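Side-chain contacts in beta-ketoacyl synthase (Pseudomonas aeruginosa, PDB 4CW4), which catalyses the condensation of acetyl-CoA with malonyl-ACP to give acetoacetyl-ACP, the primer that starts fatty acid synthesis: residues His437-Gly440 with Ala445-Val448; Thr449-Leu454 with Asp510-Gln515. One frame throughout, in Å; residues are numbered along the deposited sequence.

Contact 1 (His437-Gly440 with Ala445-Val448); sequences HAHG and ANRV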
ATOM      1  N   HIS A 437      17.862  -8.560  15.704  1.00 10.18           N
ATOM      2  CA  HIS A 437      16.714  -9.347  15.278  1.00  9.70           C
ATOM      3  C   HIS A 437      16.858  -9.527  13.781  1.00  8.78           C
ATOM      4  O   HIS A 437      16.484  -8.655  12.982  1.00  9.39           O
ATOM      5  CB  HIS A 437      15.395  -8.667  15.661  1.00 10.41           C
ATOM      6  CG  HIS A 437      14.700  -9.367  16.779  1.00  9.95           C
ATOM      7  ND1 HIS A 437      13.934 -10.488  16.567  1.00 10.06           N
ATOM      8  CD2 HIS A 437      14.720  -9.164  18.124  1.00 10.14           C
ATOM      9  CE1 HIS A 437      13.502 -10.944  17.728  1.00 10.11           C
ATOM     10  NE2 HIS A 437      13.960 -10.154  18.689  1.00 10.85           N
ATOM     11  N   ALA A 438      17.431 -10.667  13.409  1.00  9.13           N
ATOM     12  CA  ALA A 438      17.710 -10.950  12.024  1.00  9.34           C
ATOM     13  C   ALA A 438      16.428 -11.166  11.267  1.00  9.41           C
ATOM     14  O   ALA A 438      15.451 -11.670  11.800  1.00 10.10           O
ATOM     15  CB  ALA A 438      18.569 -12.181  11.894  1.00 10.11           C
ATOM     16  N   HIS A 439      16.472 -10.803  10.002  1.00  9.51           N
ATOM     17  CA  HIS A 439      15.380 -11.084   9.093  1.00  9.76           C
ATOM     18  C   HIS A 439      15.104 -12.586   9.136  1.00  9.94           C
ATOM     19  O   HIS A 439      13.970 -13.001   9.318  1.00 10.14           O
ATOM     20  CB  HIS A 439      15.732 -10.633   7.686  1.00 10.02           C
ATOM     21  CG  HIS A 439      14.653 -10.902   6.694  1.00  9.89           C
ATOM     22  ND1 HIS A 439      13.400 -10.337   6.796  1.00 11.17           N
ATOM     23  CD2 HIS A 439      14.630 -11.685   5.588  1.00 10.39           C
ATOM     24  CE1 HIS A 439      12.655 -10.745   5.781  1.00 11.70           C
ATOM     25  NE2 HIS A 439      13.372 -11.580   5.047  1.00 10.94           N
ATOM     26  N   GLY A 440      16.155 -13.386   8.981  1.00  8.90           N
ATOM     27  CA  GLY A 440      16.112 -14.812   9.296  1.00  7.79           C
ATOM     28  C   GLY A 440      14.897 -15.521   8.739  1.00  9.79           C
ATOM     29  O   GLY A 440      14.120 -16.094   9.493  1.00  9.97           O
ATOM     30  N   ALA A 445      19.415 -18.599   0.401  1.00 13.73           N
ATOM     31  CA  ALA A 445      19.930 -17.290   0.015  1.00 13.28           C
ATOM     32  C   ALA A 445      20.035 -16.358   1.214  1.00 12.26           C
ATOM     33  O   ALA A 445      21.030 -15.642   1.356  1.00 12.20           O
ATOM     34  CB  ALA A 445      19.053 -16.646  -1.055  1.00 14.56           C
ATOM     35  N   ASN A 446      19.021 -16.344   2.071  1.00 12.03           N
ATOM     36  CA  ASN A 446      19.032 -15.399   3.175  1.00 10.02           C
ATOM     37  C   ASN A 446      20.120 -15.732   4.186  1.00  9.74           C
ATOM     38  O   ASN A 446      20.788 -14.841   4.710  1.00 10.86           O
ATOM     39  CB  ASN A 446      17.701 -15.301   3.918  1.00 10.76           C
ATOM     40  CG  ASN A 446      17.738 -14.190   4.956  1.00 10.87           C
ATOM     41  OD1 ASN A 446      17.665 -13.016   4.608  1.00 11.64           O
ATOM     42  ND2 ASN A 446      17.919 -14.548   6.214  1.00 10.32           N
ATOM     43  N   ARG A 447      20.306 -17.004   4.481  1.00  9.32           N
ATOM     44  CA  ARG A 447      21.237 -17.332   5.565  1.00  9.64           C
ATOM     45  C   ARG A 447      22.649 -16.902   5.215  1.00 10.53           C
ATOM     46  O   ARG A 447      23.389 -16.458   6.075  1.00 11.28           O
ATOM     47  CB  ARG A 447      21.162 -18.828   5.920  1.00 10.02           C
ATOM     48  CG  ARG A 447      21.789 -19.756   4.902  1.00 10.35           C
ATOM     49  CD  ARG A 447      21.477 -21.215   5.208  1.00 11.40           C
ATOM     50  NE  ARG A 447      22.304 -22.114   4.400  1.00 12.53           N
ATOM     51  CZ  ARG A 447      21.904 -23.247   3.823  1.00 14.34           C
ATOM     52  NH1 ARG A 447      20.658 -23.666   3.928  1.00 16.62           N
ATOM     53  NH2 ARG A 447      22.768 -23.961   3.135  1.00 14.94           N
ATOM     54  N   VAL A 448      22.998 -17.007   3.935  1.00 10.47           N
ATOM     55  CA  VAL A 448      24.309 -16.558   3.466  1.00 10.58           C
ATOM     56  C   VAL A 448      24.357 -15.024   3.331  1.00 11.13           C
ATOM     57  O   VAL A 448      25.223 -14.365   3.925  1.00 11.98           O
ATOM     58  CB  VAL A 448      24.689 -17.232   2.120  1.00 11.74           C
ATOM     59  CG1 VAL A 448      25.957 -16.606   1.525  1.00 12.33           C
ATOM     60  CG2 VAL A 448      24.875 -18.719   2.323  1.00 12.40           C
TER

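Contact 2 (Thr449-Leu454 with Asp510-Gln515); sequences TESEIL and DDVHQQ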
ATOM      1  N   THR A 449      23.433 -14.460   2.552  1.00 11.25           N
ATOM      2  CA  THR A 449      23.505 -13.026   2.284  1.00 11.34           C
ATOM      3  C   THR A 449      23.312 -12.157   3.530  1.00 10.71           C
ATOM      4  O   THR A 449      24.000 -11.155   3.689  1.00 12.01           O
ATOM      5  CB  THR A 449      22.516 -12.571   1.194  1.00 12.51           C
ATOM      6  OG1 THR A 449      21.165 -12.883   1.567  1.00 13.98           O
ATOM      7  CG2 THR A 449      22.845 -13.230  -0.083  1.00 12.26           C
ATOM      8  N   GLU A 450      22.398 -12.538   4.419  1.00 10.52           N
ATOM      9  CA  GLU A 450      22.179 -11.754   5.624  1.00 10.14           C
ATOM     10  C   GLU A 450      23.329 -11.895   6.596  1.00  9.77           C
ATOM     11  O   GLU A 450      23.761 -10.912   7.185  1.00 10.46           O
ATOM     12  CB  GLU A 450      20.856 -12.081   6.318  1.00  9.82           C
ATOM     13  CG  GLU A 450      20.568 -11.073   7.428  1.00 10.42           C
ATOM     14  CD  GLU A 450      19.269 -11.260   8.198  1.00 10.48           C
ATOM     15  OE1 GLU A 450      18.675 -12.359   8.177  1.00  9.98           O
ATOM     16  OE2 GLU A 450      18.868 -10.308   8.902  1.00  9.77           O
ATOM     17  N   SER A 451      23.828 -13.103   6.794  1.00 10.42           N
ATOM     18  CA  SER A 451      24.953 -13.248   7.706  1.00 11.66           C
ATOM     19  C   SER A 451      26.184 -12.499   7.198  1.00 12.00           C
ATOM     20  O   SER A 451      26.922 -11.919   7.985  1.00 12.78           O
ATOM     21  CB  SER A 451      25.263 -14.723   7.982  1.00 11.95           C
ATOM     22  OG  SER A 451      25.776 -15.407   6.848  1.00 11.05           O
ATOM     23  N   GLU A 452      26.392 -12.483   5.888  1.00 11.72           N
ATOM     24  CA  GLU A 452      27.518 -11.739   5.337  1.00 12.59           C
ATOM     25  C   GLU A 452      27.373 -10.241   5.613  1.00 12.20           C
ATOM     26  O   GLU A 452      28.342  -9.590   5.980  1.00 13.14           O
ATOM     27  CB  GLU A 452      27.670 -11.992   3.841  1.00 15.10           C
ATOM     28  CG  GLU A 452      28.814 -11.220   3.253  1.00 19.18           C
ATOM     29  CD  GLU A 452      29.244 -11.749   1.907  1.00 24.27           C
ATOM     30  OE1 GLU A 452      28.474 -12.501   1.282  1.00 26.91           O
ATOM     31  OE2 GLU A 452      30.365 -11.405   1.483  1.00 27.31           O
ATOM     32  N   ILE A 453      26.175  -9.689   5.442  1.00 11.30           N
ATOM     33  CA  ILE A 453      25.955  -8.283   5.788  1.00 11.36           C
ATOM     34  C   ILE A 453      26.228  -8.020   7.269  1.00 11.59           C
ATOM     35  O   ILE A 453      26.949  -7.091   7.621  1.00 12.02           O
ATOM     36  CB  ILE A 453      24.519  -7.877   5.475  1.00 12.24           C
ATOM     37  CG1 ILE A 453      24.306  -7.865   3.964  1.00 13.02           C
ATOM     38  CG2 ILE A 453      24.188  -6.508   6.062  1.00 12.50           C
ATOM     39  CD1 ILE A 453      22.850  -7.859   3.545  1.00 14.82           C
ATOM     40  N   LEU A 454      25.641  -8.820   8.153  1.00 10.89           N
ATOM     41  CA  LEU A 454      25.841  -8.574   9.582  1.00 11.96           C
ATOM     42  C   LEU A 454      27.303  -8.729   9.996  1.00 13.24           C
ATOM     43  O   LEU A 454      27.828  -7.939  10.767  1.00 13.44           O
ATOM     44  CB  LEU A 454      24.957  -9.494  10.424  1.00 12.51           C
ATOM     45  CG  LEU A 454      23.456  -9.383  10.185  1.00 11.83           C
ATOM     46  CD1 LEU A 454      22.711 -10.432  10.986  1.00 13.43           C
ATOM     47  CD2 LEU A 454      22.952  -7.990  10.516  1.00 11.27           C
ATOM     48  N   ASP A 510      26.769 -24.722   7.280  1.00 12.37           N
ATOM     49  CA  ASP A 510      28.190 -24.546   7.024  1.00 13.65           C
ATOM     50  C   ASP A 510      28.529 -23.301   6.213  1.00 13.60           C
ATOM     51  O   ASP A 510      29.638 -22.809   6.305  1.00 15.89           O
ATOM     52  CB  ASP A 510      28.750 -25.771   6.300  1.00 15.19           C
ATOM     53  CG  ASP A 510      28.643 -27.030   7.122  1.00 17.51           C
ATOM     54  OD1 ASP A 510      29.517 -27.224   7.988  1.00 19.30           O
ATOM     55  OD2 ASP A 510      27.683 -27.809   6.909  1.00 18.34           O
ATOM     56  N   ASP A 511      27.588 -22.786   5.425  1.00 12.76           N
ATOM     57  CA  ASP A 511      27.884 -21.638   4.563  1.00 12.90           C
ATOM     58  C   ASP A 511      27.539 -20.294   5.197  1.00 12.54           C
ATOM     59  O   ASP A 511      27.698 -19.254   4.573  1.00 14.29           O
ATOM     60  CB  ASP A 511      27.246 -21.785   3.172  1.00 13.36           C
ATOM     61  CG  ASP A 511      25.728 -21.927   3.208  1.00 13.18           C
ATOM     62  OD1 ASP A 511      25.120 -21.710   4.283  1.00 13.82           O
ATOM     63  OD2 ASP A 511      25.148 -22.236   2.125  1.00 13.90           O
ATOM     64  N   VAL A 512      27.060 -20.302   6.440  1.00 11.58           N
ATOM     65  CA  VAL A 512      26.729 -19.060   7.113  1.00 12.09           C
ATOM     66  C   VAL A 512      28.013 -18.370   7.591  1.00 12.42           C
ATOM     67  O   VAL A 512      28.926 -19.017   8.101  1.00 13.33           O
ATOM     68  CB  VAL A 512      25.789 -19.333   8.283  1.00 11.72           C
ATOM     69  CG1 VAL A 512      25.643 -18.104   9.175  1.00 12.46           C
ATOM     70  CG2 VAL A 512      24.417 -19.792   7.755  1.00 12.14           C
ATOM     71  N   HIS A 513      28.067 -17.053   7.432  1.00 12.49           N
ATOM     72  CA  HIS A 513      29.227 -16.263   7.855  1.00 12.83           C
ATOM     73  C   HIS A 513      29.080 -15.920   9.342  1.00 14.94           C
ATOM     74  O   HIS A 513      28.185 -15.164   9.712  1.00 17.69           O
ATOM     75  CB  HIS A 513      29.307 -14.973   7.042  1.00 13.60           C
ATOM     76  CG  HIS A 513      29.515 -15.184   5.577  1.00 14.57           C
ATOM     77  ND1 HIS A 513      30.265 -14.318   4.806  1.00 15.96           N
ATOM     78  CD2 HIS A 513      29.053 -16.132   4.728  1.00 15.32           C
ATOM     79  CE1 HIS A 513      30.258 -14.725   3.553  1.00 15.98           C
ATOM     80  NE2 HIS A 513      29.530 -15.821   3.475  1.00 16.35           N
ATOM     81  N   GLN A 514      29.960 -16.461  10.185  1.00 14.27           N
ATOM     82  CA  GLN A 514      29.789 -16.399  11.628  1.00 16.20           C
ATOM     83  C   GLN A 514      30.907 -15.745  12.410  1.00 16.31           C
ATOM     84  O   GLN A 514      30.806 -15.687  13.626  1.00 17.12           O
ATOM     85  CB  GLN A 514      29.736 -17.836  12.192  1.00 18.30           C
ATOM     86  CG  GLN A 514      28.576 -18.620  11.790  1.00 19.43           C
ATOM     87  CD  GLN A 514      28.397 -19.847  12.627  1.00 19.69           C
ATOM     88  OE1 GLN A 514      28.774 -20.956  12.227  1.00 20.90           O
ATOM     89  NE2 GLN A 514      27.768 -19.675  13.775  1.00 19.36           N
ATOM     90  N   GLN A 515      31.980 -15.299  11.761  1.00 15.20           N
ATOM     91  CA  GLN A 515      33.178 -14.947  12.526  1.00 16.26           C
ATOM     92  C   GLN A 515      32.868 -13.977  13.667  1.00 15.46           C
ATOM     93  O   GLN A 515      33.367 -14.159  14.769  1.00 17.13           O
ATOM     94  CB  GLN A 515      34.323 -14.402  11.651  1.00 18.74           C
ATOM     95  CG  GLN A 515      35.615 -14.181  12.479  1.00 21.55           C
ATOM     96  CD  GLN A 515      36.797 -13.616  11.698  1.00 24.90           C
ATOM     97  OE1 GLN A 515      36.779 -13.491  10.467  1.00 24.89           O
ATOM     98  NE2 GLN A 515      37.845 -13.267  12.427  1.00 27.76           N
TER

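Contact 1 (His437-Gly440 with Ala445-Val448)
N446 reaches from the first turn of helix 444-461 to the imidazole of H439 and the backbone of G440. Its amide oxygen meets the rim of the ring: N446 OD1 lies 3.5 Å from H439 CD2, in the plane of the imidazole. The ring and amide planes are turned 66° apart, so the two groups do not stack. The touching ring atom is a carbon, and no hydrogen bond joins the side chains. In N446, CG stands anti to the backbone N (chi1 -174°), which carries the amide off the helix toward the loop. H439 also has CG opposite its own N (chi1 180°), which carries the ring out toward N446, and its second torsion brings the CD2 edge round.

The other end of the amide sits against the main chain of G440. N446 ND2 is 3.5 Å from G440 N, but both are donors and do not bond to each other. They share an acceptor instead: E450 OE1, one helical turn after N446, takes a hydrogen bond from each. E450 OE2 takes another from the backbone N of H439.

H439 is a predicted active-site residue, and its side chain lies about 4 Å from that of H477 and about 5 Å from that of C286. The chemistry is that of a second shell: one buried carboxylate gathers four N-H donors, one of them from N536, fixing the backbone under H439 and the rotation of the N446 amide, while the amide oxygen borders the CD2 edge of the imidazole.

Contact 2 (Thr449-Leu454 with Asp510-Gln515)
S451 OG takes a hydrogen bond from the backbone N of H513, 2.9 Å long and fairly straight at 159°. The side chain of S451 also packs against the loop: V512 CG1 lies 3.6 Å from S451 OG, and S451 CB is 3.4 Å from H513 O. Beside it, the chain of E452 runs along the H513 ring, both side chains pointing the same way. E452 CB sits over one face in a CH-pi contact, 3.9 Å from the H513 ring centroid and offset toward the rim. Further out, E452 CD is 3.5 Å from H513 CE1. The carboxylate and ring planes are 31° apart. E452 OE1 and H513 NE2 remain 4.1 Å apart, so the contact is CH-pi and van der Waals packing rather than a salt bridge.

S451 OG lies between its backbone N and carbonyl carbon (chi1 68°). There its proton goes chiefly to R447 O, with V448 O also near enough to share it. D511 O lies at the edge of the H513 ring, in its plane. A salt bridge from D511 to R447 ties the same loop to the helix one turn earlier. E452 also packs on Y411 and on H608 of the second subunit.

The S451 side chain is about 10 Å from that of the predicted catalytic H439, outside the active site itself. The contact joins helix 444-461 to the loop before strand 517-519 in the thiolase-like fold of the ketosynthase.

Overall arrangement
Contacts 1 and 2 have centres about 8 Å apart and share helix 444-461. They come in series along the chain: contact 1 closes within the early turns of the helix, and contact 2 starts on the residues that follow. The loop of contact 1 leaves strand 434-437, while that of contact 2 enters strand 517-519. Strand 466-469 pairs parallel with both of these strands. The helix has the loop of the predicted catalytic histidine on one side and a more peripheral loop on another. The two contacts touch directly, through E450 and through V448 packing on D511. Both contacts lie within the ketosynthase family region, linking active-site surroundings to the outer part of the fold.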